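Local structure of putative flagellar hook-associated protein (Vibrio parahaemolyticus, 3PWX) at residues 130-140 against 200-211; 155-163 against 175-183. The protein probably serves as a structural component of the bacterial flagellum, associated with its hook. All blocks are in the same frame, centred on the assembly; numbering follows the deposited sequence.

Contact 1: residues 130-140 against 200-211; sequences VAKGVTMDSNM and RHNNLDLMDGAH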
loop_
_atom_site.group_PDB
_atom_site.type_symbol
_atom_site.label_atom_id
_atom_site.label_comp_id
_atom_site.label_asym_id
_atom_site.label_seq_id
_atom_site.Cartn_x
_atom_site.Cartn_y
_atom_site.Cartn_z
ATOM N N VAL A 130 -5.613 1.561 4.690
ATOM C CA VAL A 130 -6.811 0.819 4.615
ATOM C C VAL A 130 -6.925 -0.166 5.777
ATOM O O VAL A 130 -7.938 -0.866 5.873
ATOM C CB VAL A 130 -6.945 0.102 3.219
ATOM C CG1 VAL A 130 -6.948 1.142 2.064
ATOM C CG2 VAL A 130 -5.857 -0.956 3.000
ATOM N N ALA A 131 -5.867 -0.268 6.600
ATOM C CA ALA A 131 -5.869 -0.957 7.889
ATOM C C ALA A 131 -4.571 -0.555 8.568
ATOM O O ALA A 131 -3.657 -0.065 7.892
ATOM C CB ALA A 131 -5.953 -2.489 7.766
ATOM N N LYS A 132 -4.474 -0.760 9.889
ATOM C CA LYS A 132 -3.322 -0.339 10.632
ATOM C C LYS A 132 -2.061 -0.759 9.931
ATOM O O LYS A 132 -1.797 -1.945 9.808
ATOM C CB LYS A 132 -3.342 -0.928 12.035
ATOM C CG LYS A 132 -2.292 -0.254 12.985
ATOM C CD LYS A 132 -2.358 1.302 12.877
ATOM C CE LYS A 132 -1.792 2.043 14.132
ATOM N NZ LYS A 132 -0.453 2.659 13.797
ATOM N N GLY A 133 -1.265 0.216 9.520
ATOM C CA GLY A 133 -0.002 -0.052 8.829
ATOM C C GLY A 133 -0.055 -0.691 7.418
ATOM O O GLY A 133 0.936 -1.287 6.972
ATOM N N VAL A 134 -1.186 -0.531 6.713
ATOM C CA VAL A 134 -1.335 -1.078 5.407
ATOM C C VAL A 134 -1.831 -0.007 4.433
ATOM O O VAL A 134 -2.905 0.561 4.641
ATOM C CB VAL A 134 -2.363 -2.265 5.407
ATOM C CG1 VAL A 134 -2.500 -2.886 3.965
ATOM C CG2 VAL A 134 -2.021 -3.307 6.518
ATOM N N THR A 135 -1.099 0.236 3.346
ATOM C CA THR A 135 -1.573 1.193 2.369
ATOM C C THR A 135 -1.853 0.546 1.039
ATOM O O THR A 135 -1.227 -0.450 0.646
ATOM C CB THR A 135 -0.572 2.314 2.119
ATOM O OG1 THR A 135 0.522 1.757 1.392
ATOM C CG2 THR A 135 -0.093 2.935 3.426
HETATM N N MSE A 136 -2.816 1.101 0.337
HETATM C CA MSE A 136 -3.137 0.558 -0.998
HETATM C C MSE A 136 -2.937 1.697 -1.997
HETATM O O MSE A 136 -3.316 2.851 -1.688
HETATM C CB MSE A 136 -4.558 0.060 -1.029
HETATM C CG MSE A 136 -5.161 0.041 -2.407
HETATM SE SE MSE A 136 -4.632 -1.653 -3.312
HETATM C CE MSE A 136 -5.132 -2.736 -1.687
ATOM N N ASP A 137 -2.294 1.428 -3.137
ATOM C CA ASP A 137 -2.083 2.477 -4.152
ATOM C C ASP A 137 -3.404 2.786 -4.800
ATOM O O ASP A 137 -4.168 1.895 -5.089
ATOM C CB ASP A 137 -1.031 2.055 -5.189
ATOM C CG ASP A 137 0.370 1.791 -4.553
ATOM O OD1 ASP A 137 0.692 2.288 -3.410
ATOM O OD2 ASP A 137 1.172 1.085 -5.220
ATOM N N SER A 138 -3.691 4.052 -5.039
ATOM C CA SER A 138 -5.034 4.498 -5.399
ATOM C C SER A 138 -5.090 5.223 -6.709
ATOM O O SER A 138 -6.204 5.542 -7.203
ATOM C CB SER A 138 -5.577 5.394 -4.269
ATOM O OG SER A 138 -4.796 6.582 -4.157
ATOM N N ASN A 139 -3.949 5.455 -7.352
ATOM C CA ASN A 139 -4.030 6.060 -8.687
ATOM C C ASN A 139 -3.474 5.268 -9.881
ATOM O O ASN A 139 -2.707 4.327 -9.681
ATOM C CB ASN A 139 -3.442 7.457 -8.666
ATOM C CG ASN A 139 -1.940 7.472 -8.422
ATOM O OD1 ASN A 139 -1.381 6.736 -7.577
ATOM N ND2 ASN A 139 -1.266 8.351 -9.164
HETATM N N MSE A 140 -3.910 5.612 -11.104
HETATM C CA MSE A 140 -3.202 5.175 -12.316
HETATM C C MSE A 140 -2.623 6.438 -12.951
HETATM O O MSE A 140 -3.056 7.529 -12.626
HETATM C CB MSE A 140 -4.101 4.436 -13.310
HETATM C CG MSE A 140 -4.613 3.072 -12.879
HETATM SE SE MSE A 140 -3.207 1.800 -12.321
HETATM C CE MSE A 140 -2.244 1.625 -14.014
ATOM N N ARG A 200 -6.868 -4.625 -7.329
ATOM C CA ARG A 200 -7.024 -3.723 -6.175
ATOM C C ARG A 200 -8.372 -3.874 -5.472
ATOM O O ARG A 200 -8.431 -4.175 -4.283
ATOM C CB ARG A 200 -6.730 -2.283 -6.547
ATOM C CG ARG A 200 -5.195 -2.041 -6.583
ATOM C CD ARG A 200 -4.914 -0.607 -7.056
ATOM N NE ARG A 200 -3.570 -0.456 -7.576
ATOM C CZ ARG A 200 -3.146 0.656 -8.161
ATOM N NH1 ARG A 200 -3.971 1.701 -8.297
ATOM N NH2 ARG A 200 -1.894 0.731 -8.618
ATOM N N HIS A 201 -9.456 -3.746 -6.231
ATOM C CA HIS A 201 -10.809 -4.088 -5.699
ATOM C C HIS A 201 -10.906 -5.353 -4.856
ATOM O O HIS A 201 -11.535 -5.325 -3.809
ATOM C CB HIS A 201 -11.821 -4.227 -6.824
ATOM C CG HIS A 201 -12.352 -2.923 -7.311
ATOM N ND1 HIS A 201 -12.894 -1.977 -6.464
ATOM C CD2 HIS A 201 -12.479 -2.425 -8.570
ATOM C CE1 HIS A 201 -13.300 -0.937 -7.176
ATOM N NE2 HIS A 201 -13.076 -1.195 -8.456
ATOM N N ASN A 202 -10.350 -6.458 -5.359
ATOM C CA ASN A 202 -10.337 -7.704 -4.611
ATOM C C ASN A 202 -9.554 -7.671 -3.295
ATOM O O ASN A 202 -9.983 -8.206 -2.279
ATOM C CB ASN A 202 -9.892 -8.854 -5.520
ATOM C CG ASN A 202 -10.897 -9.104 -6.635
ATOM O OD1 ASN A 202 -12.075 -8.739 -6.499
ATOM N ND2 ASN A 202 -10.447 -9.686 -7.747
ATOM N N ASN A 203 -8.404 -7.032 -3.314
ATOM C CA ASN A 203 -7.606 -6.996 -2.149
ATOM C C ASN A 203 -8.277 -6.099 -1.086
ATOM O O ASN A 203 -8.342 -6.476 0.125
ATOM C CB ASN A 203 -6.187 -6.625 -2.545
ATOM C CG ASN A 203 -5.367 -7.851 -2.937
ATOM O OD1 ASN A 203 -5.556 -8.956 -2.371
ATOM N ND2 ASN A 203 -4.430 -7.676 -3.835
ATOM N N LEU A 204 -8.872 -4.985 -1.529
ATOM C CA LEU A 204 -9.678 -4.173 -0.637
ATOM C C LEU A 204 -10.761 -5.041 0.023
ATOM O O LEU A 204 -10.928 -5.084 1.271
ATOM C CB LEU A 204 -10.303 -2.999 -1.361
ATOM C CG LEU A 204 -9.315 -1.944 -1.830
ATOM C CD1 LEU A 204 -10.026 -0.904 -2.627
ATOM C CD2 LEU A 204 -8.611 -1.298 -0.613
ATOM N N ASP A 205 -11.477 -5.758 -0.806
ATOM C CA ASP A 205 -12.550 -6.616 -0.302
ATOM C C ASP A 205 -12.111 -7.629 0.756
ATOM O O ASP A 205 -12.833 -7.860 1.715
ATOM C CB ASP A 205 -13.323 -7.233 -1.512
ATOM C CG ASP A 205 -14.176 -6.153 -2.234
ATOM O OD1 ASP A 205 -14.229 -4.986 -1.716
ATOM O OD2 ASP A 205 -14.805 -6.427 -3.258
ATOM N N LEU A 206 -10.930 -8.217 0.584
ATOM C CA LEU A 206 -10.318 -8.993 1.666
ATOM C C LEU A 206 -10.119 -8.158 2.931
ATOM O O LEU A 206 -10.517 -8.595 3.981
ATOM C CB LEU A 206 -8.991 -9.633 1.266
ATOM C CG LEU A 206 -9.123 -10.838 0.353
ATOM C CD1 LEU A 206 -7.841 -11.095 -0.401
ATOM C CD2 LEU A 206 -9.568 -12.115 1.122
HETATM N N MSE A 207 -9.511 -6.982 2.856
HETATM C CA MSE A 207 -9.354 -6.144 4.055
HETATM C C MSE A 207 -10.645 -5.773 4.712
HETATM O O MSE A 207 -10.755 -5.773 5.933
HETATM C CB MSE A 207 -8.725 -4.826 3.703
HETATM C CG MSE A 207 -7.393 -4.961 3.078
HETATM SE SE MSE A 207 -5.949 -5.495 4.290
HETATM C CE MSE A 207 -4.764 -4.934 2.841
ATOM N N ASP A 208 -11.603 -5.378 3.904
ATOM C CA ASP A 208 -12.920 -4.991 4.383
ATOM C C ASP A 208 -13.645 -6.169 5.111
ATOM O O ASP A 208 -14.256 -6.004 6.170
ATOM C CB ASP A 208 -13.721 -4.505 3.174
ATOM C CG ASP A 208 -14.892 -3.673 3.559
ATOM O OD1 ASP A 208 -16.011 -4.202 3.422
ATOM O OD2 ASP A 208 -14.705 -2.514 4.016
ATOM N N GLY A 209 -13.522 -7.367 4.569
ATOM C CA GLY A 209 -14.090 -8.567 5.199
ATOM C C GLY A 209 -13.502 -8.855 6.585
ATOM O O GLY A 209 -14.214 -9.249 7.517
ATOM N N ALA A 210 -12.197 -8.652 6.713
ATOM C CA ALA A 210 -11.522 -8.855 7.969
ATOM C C ALA A 210 -11.943 -7.785 8.999
ATOM O O ALA A 210 -12.104 -8.091 10.207
ATOM C CB ALA A 210 -10.041 -8.842 7.746
ATOM N N HIS A 211 -12.132 -6.548 8.520
ATOM C CA HIS A 211 -12.643 -5.447 9.346
ATOM C C HIS A 211 -14.063 -5.737 9.816
ATOM O O HIS A 211 -14.449 -5.358 10.903
ATOM C CB HIS A 211 -12.662 -4.158 8.539
ATOM C CG HIS A 211 -11.333 -3.479 8.443
ATOM N ND1 HIS A 211 -10.425 -3.470 9.480
ATOM C CD2 HIS A 211 -10.774 -2.739 7.454
ATOM C CE1 HIS A 211 -9.348 -2.800 9.118
ATOM N NE2 HIS A 211 -9.537 -2.330 7.902
#

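Contact 2: residues 155-163 against 175-183; sequences LNQIDALIA and EVDASLNAI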
loop_
_atom_site.group_PDB
_atom_site.type_symbol
_atom_site.label_atom_id
_atom_site.label_comp_id
_atom_site.label_asym_id
_atom_site.label_seq_id
_atom_site.Cartn_x
_atom_site.Cartn_y
_atom_site.Cartn_z
ATOM N N LEU A 155 -1.088 9.180 -29.600
ATOM C CA LEU A 155 -1.762 10.350 -30.149
ATOM C C LEU A 155 -0.890 11.066 -31.166
ATOM O O LEU A 155 -1.376 11.627 -32.132
ATOM C CB LEU A 155 -2.247 11.275 -29.045
ATOM C CG LEU A 155 -3.335 10.670 -28.143
ATOM C CD1 LEU A 155 -3.851 11.695 -27.123
ATOM C CD2 LEU A 155 -4.518 10.076 -28.899
ATOM N N ASN A 156 0.416 11.016 -30.962
ATOM C CA ASN A 156 1.312 11.515 -31.980
ATOM C C ASN A 156 1.330 10.609 -33.206
ATOM O O ASN A 156 1.392 11.098 -34.318
ATOM C CB ASN A 156 2.688 11.754 -31.380
ATOM C CG ASN A 156 2.669 12.962 -30.440
ATOM O OD1 ASN A 156 1.876 13.878 -30.675
ATOM N ND2 ASN A 156 3.483 12.957 -29.359
ATOM N N GLN A 157 1.219 9.293 -33.002
ATOM C CA GLN A 157 1.351 8.392 -34.085
ATOM C C GLN A 157 0.092 8.498 -34.935
ATOM O O GLN A 157 0.153 8.361 -36.157
ATOM C CB GLN A 157 1.535 6.982 -33.573
ATOM C CG GLN A 157 1.538 5.893 -34.684
ATOM C CD GLN A 157 2.673 6.121 -35.645
ATOM O OE1 GLN A 157 3.809 6.353 -35.214
ATOM N NE2 GLN A 157 2.391 6.060 -36.943
ATOM N N ILE A 158 -1.042 8.771 -34.290
ATOM C CA ILE A 158 -2.303 8.842 -35.014
ATOM C C ILE A 158 -2.258 10.093 -35.930
ATOM O O ILE A 158 -2.816 10.068 -37.047
ATOM C CB ILE A 158 -3.584 8.765 -34.097
ATOM C CG1 ILE A 158 -4.845 8.458 -34.919
ATOM C CG2 ILE A 158 -3.839 10.086 -33.410
ATOM C CD1 ILE A 158 -4.772 7.205 -35.973
ATOM N N ASP A 159 -1.564 11.144 -35.452
ATOM C CA ASP A 159 -1.399 12.389 -36.239
ATOM C C ASP A 159 -0.470 12.198 -37.431
ATOM O O ASP A 159 -0.741 12.722 -38.505
ATOM C CB ASP A 159 -0.967 13.599 -35.352
ATOM C CG ASP A 159 -2.174 14.318 -34.706
ATOM O OD1 ASP A 159 -3.345 13.976 -35.033
ATOM O OD2 ASP A 159 -1.978 15.229 -33.884
ATOM N N ALA A 160 0.612 11.435 -37.245
ATOM C CA ALA A 160 1.446 10.995 -38.381
ATOM C C ALA A 160 0.640 10.173 -39.455
ATOM O O ALA A 160 0.936 10.201 -40.662
ATOM C CB ALA A 160 2.664 10.217 -37.901
ATOM N N LEU A 161 -0.365 9.442 -38.987
ATOM C CA LEU A 161 -1.181 8.677 -39.884
ATOM C C LEU A 161 -2.142 9.608 -40.626
ATOM O O LEU A 161 -2.271 9.499 -41.814
ATOM C CB LEU A 161 -1.900 7.514 -39.173
ATOM C CG LEU A 161 -2.780 6.807 -40.228
ATOM C CD1 LEU A 161 -1.937 5.947 -41.172
ATOM C CD2 LEU A 161 -3.905 6.022 -39.644
ATOM N N ILE A 162 -2.778 10.536 -39.918
ATOM C CA ILE A 162 -3.642 11.568 -40.495
ATOM C C ILE A 162 -2.945 12.390 -41.603
ATOM O O ILE A 162 -3.540 12.721 -42.613
ATOM C CB ILE A 162 -4.176 12.506 -39.373
ATOM C CG1 ILE A 162 -5.169 11.741 -38.480
ATOM C CG2 ILE A 162 -4.765 13.800 -39.978
ATOM C CD1 ILE A 162 -5.648 12.450 -37.249
ATOM N N ALA A 163 -1.680 12.712 -41.389
ATOM C CA ALA A 163 -0.853 13.362 -42.382
ATOM C C ALA A 163 -0.697 12.431 -43.581
ATOM O O ALA A 163 -0.937 12.809 -44.719
ATOM C CB ALA A 163 0.516 13.718 -41.762
ATOM N N GLU A 175 3.377 3.802 -41.991
ATOM C CA GLU A 175 2.690 4.566 -40.939
ATOM C C GLU A 175 1.470 3.817 -40.471
ATOM O O GLU A 175 1.224 3.728 -39.247
ATOM C CB GLU A 175 2.241 5.945 -41.408
ATOM C CG GLU A 175 3.368 6.932 -41.554
ATOM C CD GLU A 175 3.918 7.448 -40.237
ATOM O OE1 GLU A 175 3.737 6.819 -39.178
ATOM O OE2 GLU A 175 4.578 8.505 -40.270
ATOM N N VAL A 176 0.701 3.288 -41.438
ATOM C CA VAL A 176 -0.413 2.392 -41.106
ATOM C C VAL A 176 0.029 1.325 -40.078
ATOM O O VAL A 176 -0.586 1.202 -39.019
ATOM C CB VAL A 176 -1.066 1.783 -42.394
ATOM C CG1 VAL A 176 -1.941 0.523 -42.111
ATOM C CG2 VAL A 176 -1.851 2.876 -43.138
ATOM N N ASP A 177 1.089 0.576 -40.394
ATOM C CA ASP A 177 1.614 -0.467 -39.509
ATOM C C ASP A 177 2.182 0.126 -38.194
ATOM O O ASP A 177 2.040 -0.473 -37.150
ATOM C CB ASP A 177 2.637 -1.363 -40.232
ATOM C CG ASP A 177 1.991 -2.281 -41.262
ATOM O OD1 ASP A 177 1.119 -3.137 -40.872
ATOM O OD2 ASP A 177 2.364 -2.180 -42.466
ATOM N N ALA A 178 2.776 1.306 -38.220
ATOM C CA ALA A 178 3.202 1.899 -36.939
ATOM C C ALA A 178 1.989 2.279 -36.104
ATOM O O ALA A 178 1.970 2.074 -34.883
ATOM C CB ALA A 178 4.143 3.077 -37.131
ATOM N N SER A 179 0.948 2.740 -36.798
ATOM C CA SER A 179 -0.302 3.145 -36.158
ATOM C C SER A 179 -1.084 1.981 -35.509
ATOM O O SER A 179 -1.630 2.137 -34.412
ATOM C CB SER A 179 -1.184 3.893 -37.139
ATOM O OG SER A 179 -0.451 4.933 -37.749
ATOM N N LEU A 180 -1.143 0.821 -36.172
ATOM C CA LEU A 180 -1.789 -0.348 -35.539
ATOM C C LEU A 180 -0.969 -0.878 -34.377
ATOM O O LEU A 180 -1.517 -1.187 -33.320
ATOM C CB LEU A 180 -2.110 -1.425 -36.543
ATOM C CG LEU A 180 -3.138 -1.037 -37.615
ATOM C CD1 LEU A 180 -3.100 -2.054 -38.783
ATOM C CD2 LEU A 180 -4.568 -0.872 -37.066
ATOM N N ASN A 181 0.351 -0.929 -34.550
ATOM C CA ASN A 181 1.265 -1.307 -33.474
ATOM C C ASN A 181 1.211 -0.378 -32.235
ATOM O O ASN A 181 1.311 -0.858 -31.094
ATOM C CB ASN A 181 2.702 -1.467 -33.989
ATOM C CG ASN A 181 2.831 -2.554 -35.054
ATOM O OD1 ASN A 181 2.032 -3.476 -35.113
ATOM N ND2 ASN A 181 3.843 -2.442 -35.891
ATOM N N ALA A 182 1.034 0.922 -32.450
ATOM C CA ALA A 182 0.935 1.856 -31.351
ATOM C C ALA A 182 -0.404 1.714 -30.667
ATOM O O ALA A 182 -0.487 1.764 -29.381
ATOM C CB ALA A 182 1.162 3.261 -31.804
ATOM N N ILE A 183 -1.446 1.499 -31.465
ATOM C CA ILE A 183 -2.762 1.208 -30.899
ATOM C C ILE A 183 -2.762 -0.103 -30.142
ATOM O O ILE A 183 -3.114 -0.101 -28.976
ATOM C CB ILE A 183 -3.894 1.189 -31.935
ATOM C CG1 ILE A 183 -4.042 2.574 -32.580
ATOM C CG2 ILE A 183 -5.187 0.739 -31.218
ATOM C CD1 ILE A 183 -4.965 2.664 -33.776
#

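Contact 1: residues 130-140 against 200-211
With CG anti to the carbonyl carbon (chi1 -80°) and the chain extended from CG to NE, R200 crosses M136 obliquely and reaches the backbone beyond the strand; M136, selenomethionine here like M140 and M207, bends at chi2 and chi3 so that its selenium meets the arginine's aliphatic part. M136 SE lies 3.3 Å from R200 CG, and M136 CE turns on to L204 CD2 at 3.9 Å. At its end R200 gives a nearly straight hydrogen bond from NH1 to N139 O (3.2 Å, 174° at the hydrogen); the acceptor lies in the guanidinium plane, although the donor stands above the carbonyl plane of N139. D137 O lies over one face of the same guanidinium. E196 holds NH2 in a salt bridge, while the side chain of N139 bonds to the backbone of R126 and D124.

At the other end, H211 donates from NE2 to V130 O (3.0 Å), the oxygen lying close to the ring plane, and A131 CB touches the same nitrogen at 3.6 Å. Between the polar ends, V134 and M207 meet tip to tip, and V130 CG1 rests on L204 CD2 at 4.0 Å. Strand 134-137 runs nearly antiparallel to helix 200-211, at 157°, and V134, T135 and M136 continue the hairpin's sheet into a strand of the second subunit. The chemistry implies a largely buried apolar seam closed at each end by a side-chain N-H on a backbone carbonyl; the salt bridge to E196 and the bond to N139 O together fix the direction of the guanidinium of R200.

Contact 2: residues 155-163 against 175-183
Q157 lays its side chain over A178, S179 and A182, a knob in the hole that these three form with E175. Its CG is anti to the backbone N (chi1 174°) and the chain bends at chi2, which swings the amide along helix 175-183 toward E175. There NE2 makes two hydrogen bonds: to E175 OE1 at 2.7 Å, met nearly along the C-O axis, and a nearly straight one to S179 OG at 3.2 Å. Both acceptors lie within 10° of the amide plane, evidence that the pair fixes the rotation of the amide; its plane stands 47° from that of the carboxylate. S179 OG in turn donates to E175 O, one turn back in its own helix, so the hydroxyl is oriented to accept from Q157.

Beside this polar group, L161 CB approaches S179 OG at 3.3 Å, and L161 CD1 reaches V176 CG2 at 3.6 Å. A160 CB borders the carboxylate, 3.5 Å from E175 OE2. The two helices run nearly antiparallel with their axes 9.1 Å apart. Helix 7-61 receives L161 and L180 on V58, whereas I158 and I162 face helix 71-89, placing the pair within a bundle of four helices.

In the fold
From the N terminus the chain runs through helix 7-61 and helix 71-89, then a mostly irregular region leading to the hairpin of strands 127-131 and 134-137. Contact 1 closes the longer loop, bringing 130-140 back against 200-211, with 59 intervening residues. Contact 2 is nested inside it: after helix 154-166 a five-residue turn leads into helix 172-223, and 155-163 meets 175-183 with 11 residues between the segments. Both contacts therefore use that one long helix, with centres 39 Å apart and on opposite sides of the chain's centre. Contact 1 ties the hairpin to its later part, whereas contact 2 ties a short helix to its beginning.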